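Local structure of major royal jelly protein 1 (5YYL) at residues P66-Q71 against S356-E361. The protein is the most abundant protein of royal jelly, binds the sterol 24-methylenecholesterol and probably serves as a nutrient in larval food. Residues are numbered along the deposited sequence; the frame is centred on the assembly and turned at random.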
ATOM      1  N   PRO A  66      33.727  12.760 -24.983  1.00 30.08           N
ATOM      2  CA  PRO A  66      33.180  13.223 -23.714  1.00 28.44           C
ATOM      3  C   PRO A  66      34.278  13.621 -22.739  1.00 26.38           C
ATOM      4  O   PRO A  66      35.296  12.959 -22.651  1.00 26.72           O
ATOM      5  CB  PRO A  66      32.396  12.007 -23.214  1.00 29.31           C
ATOM      6  CG  PRO A  66      33.123  10.833 -23.790  1.00 29.63           C
ATOM      7  CD  PRO A  66      33.829  11.288 -25.043  1.00 28.86           C
ATOM      8  N   SER A  67      34.056  14.708 -22.029  1.00 26.28           N
ATOM      9  CA  SER A  67      35.007  15.237 -21.070  1.00 27.55           C
ATOM     10  C   SER A  67      34.609  14.868 -19.634  1.00 27.31           C
ATOM     11  O   SER A  67      35.441  14.388 -18.872  1.00 26.45           O
ATOM     12  CB  SER A  67      35.098  16.754 -21.226  1.00 29.08           C
ATOM     13  OG  SER A  67      36.020  17.302 -20.307  1.00 32.87           O
ATOM     14  N   ASP A  68      33.351  15.114 -19.271  1.00 26.16           N
ATOM     15  CA  ASP A  68      32.876  14.897 -17.906  1.00 27.56           C
ATOM     16  C   ASP A  68      31.448  14.349 -17.886  1.00 26.42           C
ATOM     17  O   ASP A  68      30.716  14.472 -18.857  1.00 25.96           O
ATOM     18  CB  ASP A  68      32.948  16.226 -17.121  1.00 30.44           C
ATOM     19  CG  ASP A  68      33.005  16.040 -15.583  1.00 33.39           C
ATOM     20  OD1 ASP A  68      33.090  14.905 -15.094  1.00 36.27           O
ATOM     21  OD2 ASP A  68      32.979  17.044 -14.842  1.00 35.38           O
ATOM     22  N   ILE A  69      31.087  13.706 -16.777  1.00 25.59           N
ATOM     23  CA  ILE A  69      29.714  13.284 -16.499  1.00 23.97           C
ATOM     24  C   ILE A  69      29.346  13.783 -15.127  1.00 22.96           C
ATOM     25  O   ILE A  69      30.219  14.077 -14.308  1.00 23.15           O
ATOM     26  CB  ILE A  69      29.529  11.748 -16.540  1.00 24.41           C
ATOM     27  CG1 ILE A  69      30.433  11.027 -15.528  1.00 24.28           C
ATOM     28  CG2 ILE A  69      29.821  11.229 -17.940  1.00 25.05           C
ATOM     29  CD1 ILE A  69      30.207   9.531 -15.424  1.00 24.01           C
ATOM     30  N   ASP A  70      28.052  13.891 -14.884  1.00 21.43           N
ATOM     31  CA  ASP A  70      27.544  14.061 -13.531  1.00 20.86           C
ATOM     32  C   ASP A  70      26.085  13.593 -13.498  1.00 19.58           C
ATOM     33  O   ASP A  70      25.583  13.067 -14.488  1.00 18.86           O
ATOM     34  CB  ASP A  70      27.737  15.502 -13.044  1.00 20.93           C
ATOM     35  CG  ASP A  70      27.947  15.588 -11.528  1.00 21.45           C
ATOM     36  OD1 ASP A  70      27.091  15.009 -10.785  1.00 21.26           O
ATOM     37  OD2 ASP A  70      28.930  16.250 -11.082  1.00 20.79           O
ATOM     38  N   GLN A  71      25.419  13.748 -12.361  1.00 19.02           N
ATOM     39  CA  GLN A  71      24.110  13.160 -12.160  1.00 18.66           C
ATOM     40  C   GLN A  71      23.376  13.966 -11.123  1.00 19.22           C
ATOM     41  O   GLN A  71      23.953  14.284 -10.080  1.00 18.34           O
ATOM     42  CB  GLN A  71      24.276  11.711 -11.695  1.00 18.12           C
ATOM     43  CG  GLN A  71      22.981  10.969 -11.381  1.00 18.12           C
ATOM     44  CD  GLN A  71      22.407  11.250  -9.999  1.00 17.68           C
ATOM     45  OE1 GLN A  71      23.148  11.436  -9.036  1.00 18.05           O
ATOM     46  NE2 GLN A  71      21.088  11.282  -9.898  1.00 16.52           N
ATOM     47  N   SER A 356      36.517  10.537 -16.068  1.00 22.18           N
ATOM     48  CA  SER A 356      35.769  11.173 -14.988  1.00 22.17           C
ATOM     49  C   SER A 356      35.190  10.221 -13.986  1.00 21.64           C
ATOM     50  O   SER A 356      34.897   9.093 -14.324  1.00 23.09           O
ATOM     51  CB  SER A 356      34.649  12.041 -15.547  1.00 22.77           C
ATOM     52  OG  SER A 356      34.389  13.080 -14.634  1.00 23.65           O
ATOM     53  N   MET A 357      35.058  10.687 -12.748  1.00 22.09           N
ATOM     54  CA  MET A 357      34.422   9.943 -11.671  1.00 22.65           C
ATOM     55  C   MET A 357      33.672  10.863 -10.731  1.00 22.38           C
ATOM     56  O   MET A 357      34.132  11.966 -10.441  1.00 23.45           O
ATOM     57  CB  MET A 357      35.462   9.179 -10.878  1.00 23.68           C
ATOM     58  CG  MET A 357      36.001   8.008 -11.643  1.00 25.17           C
ATOM     59  SD  MET A 357      37.222   7.108 -10.677  1.00 27.74           S
ATOM     60  CE  MET A 357      36.891   5.542 -11.471  1.00 29.43           C
ATOM     61  N   LYS A 358      32.505  10.420 -10.282  1.00 21.37           N
ATOM     62  CA  LYS A 358      31.735  11.137  -9.274  1.00 21.52           C
ATOM     63  C   LYS A 358      31.168  10.126  -8.291  1.00 20.80           C
ATOM     64  O   LYS A 358      30.982   8.963  -8.641  1.00 20.57           O
ATOM     65  CB  LYS A 358      30.588  11.927  -9.910  1.00 22.26           C
ATOM     66  CG  LYS A 358      30.995  12.857 -11.038  1.00 22.55           C
ATOM     67  CD  LYS A 358      31.750  14.057 -10.515  1.00 23.07           C
ATOM     68  CE  LYS A 358      32.339  14.894 -11.637  1.00 24.19           C
ATOM     69  NZ  LYS A 358      31.280  15.682 -12.341  1.00 25.15           N
ATOM     70  N   ILE A 359      30.896  10.565  -7.066  1.00 20.76           N
ATOM     71  CA  ILE A 359      30.271   9.724  -6.064  1.00 21.54           C
ATOM     72  C   ILE A 359      29.036  10.408  -5.517  1.00 21.35           C
ATOM     73  O   ILE A 359      29.080  11.548  -5.095  1.00 20.01           O
ATOM     74  CB  ILE A 359      31.259   9.322  -4.932  1.00 22.26           C
ATOM     75  CG1 ILE A 359      32.299   8.351  -5.519  1.00 23.44           C
ATOM     76  CG2 ILE A 359      30.523   8.652  -3.762  1.00 21.69           C
ATOM     77  CD1 ILE A 359      33.306   7.799  -4.544  1.00 24.53           C
ATOM     78  N   LYS A 360      27.948   9.654  -5.499  1.00 23.21           N
ATOM     79  CA  LYS A 360      26.637  10.113  -5.073  1.00 24.61           C
ATOM     80  C   LYS A 360      26.155   9.245  -3.932  1.00 24.95           C
ATOM     81  O   LYS A 360      26.587   8.116  -3.801  1.00 24.38           O
ATOM     82  CB  LYS A 360      25.666   9.991  -6.262  1.00 25.26           C
ATOM     83  CG  LYS A 360      26.087  10.798  -7.496  1.00 26.49           C
ATOM     84  CD  LYS A 360      25.945  12.309  -7.286  1.00 26.69           C
ATOM     85  CE  LYS A 360      26.849  13.089  -8.230  1.00 27.18           C
ATOM     86  NZ  LYS A 360      26.539  14.540  -8.192  1.00 26.94           N
ATOM     87  N   GLU A 361      25.262   9.786  -3.117  1.00 27.24           N
ATOM     88  CA  GLU A 361      24.570   9.043  -2.068  1.00 28.84           C
ATOM     89  C   GLU A 361      23.149   8.705  -2.530  1.00 27.89           C
ATOM     90  O   GLU A 361      22.478   9.532  -3.156  1.00 29.37           O
ATOM     91  CB  GLU A 361      24.518   9.863  -0.792  1.00 31.82           C
ATOM     92  CG  GLU A 361      25.855  10.090  -0.137  1.00 37.38           C
ATOM     93  CD  GLU A 361      25.727  11.054   1.030  1.00 45.85           C
ATOM     94  OE1 GLU A 361      25.969  10.621   2.185  1.00 53.60           O
ATOM     95  OE2 GLU A 361      25.360  12.240   0.793  1.00 50.56           O
TER
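Near the middle of the beta-propeller, the innermost strands of two blades, 65-72 and 353-361, run side by side in nearly the same direction, their segment axes 6.5 Å apart and inclined by 10°. Ladder hydrogen bonds go to each strand's own sheet, so side chains bridge the gap, in a network of D68, D70, K358 and K360. K358, bent at chi2 and chi4, brings NZ to the carbonyl O of I69 (2.8 Å), in the carbonyl plane, and to OD2 of D70 (2.7 Å), which it meets from above the carboxylate plane. Its bond to OD2 of D68, part of a salt bridge, is weak at 3.3 Å; that oxygen also accepts from L127 N, and K358 NZ reaches L127 O, bringing in strand 124-129 of the next blade. D70 OD1 is gripped twice: K360 NZ uses its syn lone pair at 2.7 Å, while Q71 N takes the anti one, fixing the carboxylate's rotation. K360 NZ also binds Q71 O at 3.2 Å; CG and CD of K360 lie 3.4 Å from Q71 OE1, while Q71 NE2 bonds to H73 O. The charges probably compensate locally. Inner strands of neighbouring blades running alike around a central axis are characteristic of a beta-propeller.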